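Local coordinates for protein alpha-tubulin N-acetyltransferase (Danio rerio, PDB 4H6U) that transfers acetyl groups from acetyl coenzyme A to alpha-tubulin, as a member of the GNAT acetyltransferase superfamily, at residues 136-141 with 147-152; 95-100 with 143-148. The protein carries 1 engineered substitution. All coordinates share one frame; numbering follows the deposited sequence.

Both contacts hold helix 133-145 of the GNAT fold to its surroundings, and their centres lie about 6 Å apart. Contact 1 is the buried one: the helix meets the loop that returns the chain to strand 153-155, through methionine, phenylalanine and proline. Contact 2, partly buried, takes the C-terminal end of the same helix to strand 90-99 and relies on a lysine chain lying by a valine and a tyrosine; its strand also reaches a phosphate at the subunit interface. V147 and E148 belong to both. L95 and V97 join the two, with L95 CD2 3.6 Å from M141 CB. Neither contact has a hydrogen bond between its segments.

Contact 1 (136-141 with 147-152); sequences ELFDFM and VEPAQM
The ring of F138 meets P149 at its edge: P149 CB lies near the ring plane, 4.3 Å from CE2. M152 approaches obliquely, with its SD 4.3 Å from F138 CZ. The sulfur is 5.4 Å from the ring centroid and 68° off the normal, a Met-aromatic contact. The ring also has edge-to-face partners in F164 and Y169, and it packs on V119. This is the return leg of a beta-alpha-beta crossover in the GNAT fold: strand 117-124 leads into helix 133-145, and the loop at 147-152 brings the chain back to the parallel strand 153-155. One helical turn along from F138, M141 and M152 reach toward each other tip to tip, the two CE methyls 3.7 Å apart. M152 CE also lies 4.0 Å from M141 SD. M141 starts with CG anti to the backbone N (chi1 179°), then bends at both following torsions, which turns its methyl back toward the F138 ring, between the helix and the sheet. M152 comes from the loop side and bends only at its last torsion, presenting SD to F138 and CE to M141. Both methionines rest on L117, and M152 touches V119 as well, so the interface is apolar on the helix, loop and strand sides alike. Acetyl coenzyme A is about 7 Å from the F138 side chain. The loop itself is shaped by a short 3-10 turn at 149-151, closed by a backbone bond from Q151 N to E148 O. Y154 OH is hydrogen-bonded to P149 O. Across the mouth of the same turn, the side chain folds back and Q151 OE1 accepts a hydrogen bond from E148 N, 3.0 Å away and nearly straight, with the donor tilted 32° from the carbonyl plane.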
loop_
_atom_site.group_PDB
_atom_site.type_symbol
_atom_site.label_atom_id
_atom_site.label_comp_id
_atom_site.label_asym_id
_atom_site.label_seq_id
_atom_site.Cartn_x
_atom_site.Cartn_y
_atom_site.Cartn_z
ATOM N N GLU A 136 12.179 -9.832 14.037
ATOM C CA GLU A 136 12.823 -8.524 13.973
ATOM C C GLU A 136 11.844 -7.478 13.405
ATOM O O GLU A 136 11.724 -6.406 13.960
ATOM C CB GLU A 136 14.136 -8.567 13.166
ATOM C CG GLU A 136 14.952 -7.310 13.354
ATOM C CD GLU A 136 16.315 -7.323 12.672
ATOM O OE1 GLU A 136 16.575 -8.182 11.803
ATOM O OE2 GLU A 136 17.107 -6.402 12.961
ATOM N N LEU A 137 11.129 -7.781 12.326
ATOM C CA LEU A 137 10.161 -6.827 11.773
ATOM C C LEU A 137 9.023 -6.498 12.714
ATOM O O LEU A 137 8.634 -5.330 12.858
ATOM C CB LEU A 137 9.528 -7.367 10.498
ATOM C CG LEU A 137 10.006 -6.710 9.224
ATOM C CD1 LEU A 137 9.162 -7.180 8.060
ATOM C CD2 LEU A 137 9.965 -5.175 9.324
ATOM N N PHE A 138 8.426 -7.550 13.270
ATOM C CA PHE A 138 7.277 -7.398 14.136
ATOM C C PHE A 138 7.711 -6.558 15.355
ATOM O O PHE A 138 7.088 -5.555 15.684
ATOM C CB PHE A 138 6.743 -8.783 14.527
ATOM C CG PHE A 138 5.343 -8.787 15.070
ATOM C CD1 PHE A 138 4.254 -8.478 14.274
ATOM C CD2 PHE A 138 5.118 -9.137 16.396
ATOM C CE1 PHE A 138 2.933 -8.488 14.799
ATOM C CE2 PHE A 138 3.815 -9.172 16.936
ATOM C CZ PHE A 138 2.721 -8.837 16.118
ATOM N N ASP A 139 8.818 -6.911 15.973
ATOM C CA ASP A 139 9.326 -6.128 17.101
ATOM C C ASP A 139 9.565 -4.654 16.735
ATOM O O ASP A 139 9.181 -3.759 17.476
ATOM C CB ASP A 139 10.622 -6.728 17.659
ATOM C CG ASP A 139 10.389 -8.000 18.472
ATOM O OD1 ASP A 139 9.213 -8.346 18.750
ATOM O OD2 ASP A 139 11.394 -8.648 18.864
ATOM N N PHE A 140 10.130 -4.392 15.562
ATOM C CA PHE A 140 10.339 -3.016 15.160
ATOM C C PHE A 140 9.002 -2.248 15.059
ATOM O O PHE A 140 8.882 -1.115 15.549
ATOM C CB PHE A 140 11.102 -2.954 13.843
ATOM C CG PHE A 140 11.457 -1.549 13.430
ATOM C CD1 PHE A 140 12.674 -1.008 13.767
ATOM C CD2 PHE A 140 10.526 -0.748 12.771
ATOM C CE1 PHE A 140 13.013 0.308 13.414
ATOM C CE2 PHE A 140 10.824 0.567 12.418
ATOM C CZ PHE A 140 12.072 1.110 12.747
ATOM N N MET A 141 7.993 -2.879 14.475
ATOM C CA MET A 141 6.673 -2.244 14.324
ATOM C C MET A 141 6.050 -1.974 15.711
ATOM O O MET A 141 5.581 -0.878 15.990
ATOM C CB MET A 141 5.761 -3.125 13.457
ATOM C CG MET A 141 4.329 -2.595 13.245
ATOM S SD MET A 141 3.185 -3.100 14.560
ATOM C CE MET A 141 3.177 -4.858 14.375
ATOM N N VAL A 147 2.444 -0.276 20.452
ATOM C CA VAL A 147 1.330 -1.163 20.782
ATOM C C VAL A 147 1.865 -2.502 21.223
ATOM O O VAL A 147 2.982 -2.893 20.866
ATOM C CB VAL A 147 0.402 -1.407 19.575
ATOM C CG1 VAL A 147 -0.121 -0.076 19.063
ATOM C CG2 VAL A 147 1.139 -2.169 18.482
ATOM N N GLU A 148 1.043 -3.221 21.966
ATOM C CA GLU A 148 1.377 -4.588 22.315
ATOM C C GLU A 148 0.596 -5.491 21.382
ATOM O O GLU A 148 -0.436 -5.115 20.812
ATOM C CB GLU A 148 1.064 -4.909 23.793
ATOM C CG GLU A 148 1.739 -4.056 24.867
ATOM C CD GLU A 148 3.205 -4.458 25.156
ATOM O OE1 GLU A 148 3.704 -5.429 24.538
ATOM O OE2 GLU A 148 3.853 -3.815 26.023
ATOM N N PRO A 149 1.107 -6.691 21.197
ATOM C CA PRO A 149 0.505 -7.615 20.242
ATOM C C PRO A 149 -0.973 -7.904 20.551
ATOM O O PRO A 149 -1.781 -8.076 19.625
ATOM C CB PRO A 149 1.368 -8.881 20.399
ATOM C CG PRO A 149 2.703 -8.374 20.975
ATOM C CD PRO A 149 2.362 -7.188 21.796
ATOM N N ALA A 150 -1.332 -7.940 21.834
ATOM C CA ALA A 150 -2.724 -8.220 22.214
ATOM C C ALA A 150 -3.685 -7.064 21.935
ATOM O O ALA A 150 -4.891 -7.288 21.854
ATOM C CB ALA A 150 -2.803 -8.613 23.655
ATOM N N GLN A 151 -3.169 -5.857 21.686
ATOM C CA GLN A 151 -4.057 -4.707 21.423
ATOM C C GLN A 151 -4.346 -4.497 19.968
ATOM O O GLN A 151 -5.083 -3.581 19.612
ATOM C CB GLN A 151 -3.435 -3.401 21.938
ATOM C CG GLN A 151 -3.141 -3.351 23.428
ATOM C CD GLN A 151 -2.307 -2.124 23.816
ATOM O OE1 GLN A 151 -1.333 -1.774 23.141
ATOM N NE2 GLN A 151 -2.738 -1.426 24.863
ATOM N N MET A 152 -3.825 -5.369 19.117
ATOM C CA MET A 152 -4.113 -5.263 17.698
ATOM C C MET A 152 -4.988 -6.403 17.210
ATOM O O MET A 152 -5.186 -7.384 17.905
ATOM C CB MET A 152 -2.830 -5.216 16.893
ATOM C CG MET A 152 -2.067 -6.463 16.902
ATOM S SD MET A 152 -0.697 -6.303 15.734
ATOM C CE MET A 152 -0.043 -4.752 16.222
#

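Contact 2 (95-100 with 143-148); sequences LKVGYK and KHKQVE. With PO4 (phosphate ion), chain E.
V97 and Y99 meet one side chain of the helix end, K145, whose arm lies beside strand 90-99. Along the strand, L95 comes first and is buried against L137 on the helix and against V119 and F122 of the next strand. K96 faces the other side of the sheet. With CG anti to the backbone N (chi1 -173°) and every later torsion extended, its straight chain carries NZ to a phosphate ion, 2.6 Å from O3. The same ion is hydrogen-bonded to K96 NZ and H74 ND1 of the second subunit; these groups gather round one anion, probably taken from the crystallisation liquor. V97 turns back to the helix: its CB points toward 143-148, and CG2 comes within 4.4 Å of K145 CE, a loose apolar touch. G98 is paired with C118 of strand 117-124 by backbone hydrogen bonding. Y99 then brings the outer part of its ring near the end of the lysine, CE2 lying 4.4 Å from K145 NZ. The ammonium stands obliquely to the ring, at a distance too long to count as a bond of any kind. K100 leaves the strand and packs on H74 and C118. K145 serves both strand residues: its chain runs toward the sheet, bent at chi2 and turned again at chi3 (-120°), with CE by V97 and NZ farther on by Y99. Just beyond it a Schellman motif ends the helix: Q146 takes positive phi (49°), V147 N reaches back to L142 O, and the bond from Q146 N to K143 O is weak. Strand 90-99 runs between antiparallel strands 75-81 and 117-124, with helix 133-145 across its V97 face; Y77 of strand 75-81 touches both V97 and K145.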
loop_
_atom_site.group_PDB
_atom_site.type_symbol
_atom_site.label_atom_id
_atom_site.label_comp_id
_atom_site.label_asym_id
_atom_site.label_seq_id
_atom_site.Cartn_x
_atom_site.Cartn_y
_atom_site.Cartn_z
ATOM N N LEU A 95 5.980 -6.257 6.278
ATOM C CA LEU A 95 4.936 -6.247 7.261
ATOM C C LEU A 95 4.117 -5.000 7.003
ATOM O O LEU A 95 4.638 -3.871 6.976
ATOM C CB LEU A 95 5.532 -6.227 8.666
ATOM C CG LEU A 95 4.638 -5.996 9.865
ATOM C CD1 LEU A 95 3.676 -7.168 9.942
ATOM C CD2 LEU A 95 5.469 -5.870 11.192
ATOM N N LYS A 96 2.821 -5.203 6.864
ATOM C CA LYS A 96 1.919 -4.089 6.608
ATOM C C LYS A 96 0.872 -3.988 7.718
ATOM O O LYS A 96 0.216 -4.979 8.095
ATOM C CB LYS A 96 1.234 -4.294 5.253
ATOM C CG LYS A 96 0.381 -3.114 4.756
ATOM C CD LYS A 96 -0.271 -3.521 3.433
ATOM C CE LYS A 96 -1.292 -2.585 2.913
ATOM N NZ LYS A 96 -1.708 -3.065 1.558
ATOM N N VAL A 97 0.773 -2.804 8.300
ATOM C CA VAL A 97 -0.238 -2.564 9.311
ATOM C C VAL A 97 -1.071 -1.403 8.928
ATOM O O VAL A 97 -0.682 -0.613 8.062
ATOM C CB VAL A 97 0.355 -2.284 10.702
ATOM C CG1 VAL A 97 1.079 -3.494 11.209
ATOM C CG2 VAL A 97 1.258 -1.068 10.642
ATOM N N GLY A 98 -2.222 -1.299 9.582
ATOM C CA GLY A 98 -3.076 -0.166 9.365
ATOM C C GLY A 98 -4.240 -0.216 10.318
ATOM O O GLY A 98 -4.654 -1.294 10.773
ATOM N N TYR A 99 -4.785 0.972 10.578
ATOM C CA TYR A 99 -6.013 1.131 11.364
ATOM C C TYR A 99 -7.217 0.802 10.498
ATOM O O TYR A 99 -7.288 1.180 9.337
ATOM C CB TYR A 99 -6.137 2.558 11.958
ATOM C CG TYR A 99 -5.065 2.866 12.985
ATOM C CD1 TYR A 99 -5.151 2.359 14.282
ATOM C CD2 TYR A 99 -3.966 3.639 12.658
ATOM C CE1 TYR A 99 -4.174 2.605 15.211
ATOM C CE2 TYR A 99 -2.972 3.896 13.584
ATOM C CZ TYR A 99 -3.077 3.387 14.856
ATOM O OH TYR A 99 -2.078 3.659 15.762
ATOM N N LYS A 100 -8.157 0.083 11.090
ATOM C CA LYS A 100 -9.367 -0.353 10.419
ATOM C C LYS A 100 -10.531 -0.248 11.409
ATOM O O LYS A 100 -10.399 -0.621 12.573
ATOM C CB LYS A 100 -9.214 -1.812 9.995
ATOM C CG LYS A 100 -9.573 -2.155 8.562
ATOM C CD LYS A 100 -8.503 -1.775 7.555
ATOM C CE LYS A 100 -8.991 -2.208 6.191
ATOM N NZ LYS A 100 -8.114 -1.813 5.063
ATOM N N LYS A 143 7.499 -1.527 18.651
ATOM C CA LYS A 143 8.194 -0.450 19.341
ATOM C C LYS A 143 7.737 0.909 18.781
ATOM O O LYS A 143 7.375 1.819 19.545
ATOM C CB LYS A 143 9.733 -0.592 19.232
ATOM N N HIS A 144 7.726 1.026 17.456
ATOM C CA HIS A 144 7.547 2.320 16.792
ATOM C C HIS A 144 6.094 2.779 16.708
ATOM O O HIS A 144 5.831 3.984 16.771
ATOM C CB HIS A 144 8.217 2.287 15.438
ATOM C CG HIS A 144 9.703 2.425 15.523
ATOM N ND1 HIS A 144 10.341 3.641 15.392
ATOM C CD2 HIS A 144 10.672 1.519 15.817
ATOM C CE1 HIS A 144 11.641 3.470 15.552
ATOM N NE2 HIS A 144 11.871 2.191 15.806
ATOM N N LYS A 145 5.172 1.818 16.615
ATOM C CA LYS A 145 3.742 2.084 16.710
ATOM C C LYS A 145 3.260 2.128 18.155
ATOM O O LYS A 145 2.091 2.464 18.407
ATOM C CB LYS A 145 2.928 1.024 15.952
ATOM C CG LYS A 145 3.175 1.070 14.480
ATOM C CD LYS A 145 2.912 2.499 14.004
ATOM C CE LYS A 145 1.837 2.611 12.975
ATOM N NZ LYS A 145 1.378 4.046 12.992
ATOM N N GLN A 146 4.151 1.744 19.078
ATOM C CA GLN A 146 3.870 1.669 20.521
ATOM C C GLN A 146 2.590 0.945 20.942
ATOM O O GLN A 146 1.766 1.488 21.672
ATOM C CB GLN A 146 3.854 3.071 21.101
ATOM C CG GLN A 146 5.219 3.674 21.171
ATOM C CD GLN A 146 5.163 5.163 21.186
ATOM O OE1 GLN A 146 4.523 5.776 20.330
ATOM N NE2 GLN A 146 5.819 5.767 22.162
ATOM N N VAL A 147 2.444 -0.276 20.452
ATOM C CA VAL A 147 1.330 -1.163 20.782
ATOM C C VAL A 147 1.865 -2.502 21.223
ATOM O O VAL A 147 2.982 -2.893 20.866
ATOM C CB VAL A 147 0.402 -1.407 19.575
ATOM C CG1 VAL A 147 -0.121 -0.076 19.063
ATOM C CG2 VAL A 147 1.139 -2.169 18.482
ATOM N N GLU A 148 1.043 -3.221 21.966
ATOM C CA GLU A 148 1.377 -4.588 22.315
ATOM C C GLU A 148 0.596 -5.491 21.382
ATOM O O GLU A 148 -0.436 -5.115 20.812
ATOM C CB GLU A 148 1.064 -4.909 23.793
ATOM C CG GLU A 148 1.739 -4.056 24.867
ATOM C CD GLU A 148 3.205 -4.458 25.156
ATOM O OE1 GLU A 148 3.704 -5.429 24.538
ATOM O OE2 GLU A 148 3.853 -3.815 26.023
HETATM P P PO4 E . -3.157 -0.084 0.548
HETATM O O1 PO4 E . -2.398 -0.318 -0.736
HETATM O O2 PO4 E . -4.402 0.747 0.309
HETATM O O3 PO4 E . -3.666 -1.379 1.134
HETATM O O4 PO4 E . -2.181 0.602 1.488
#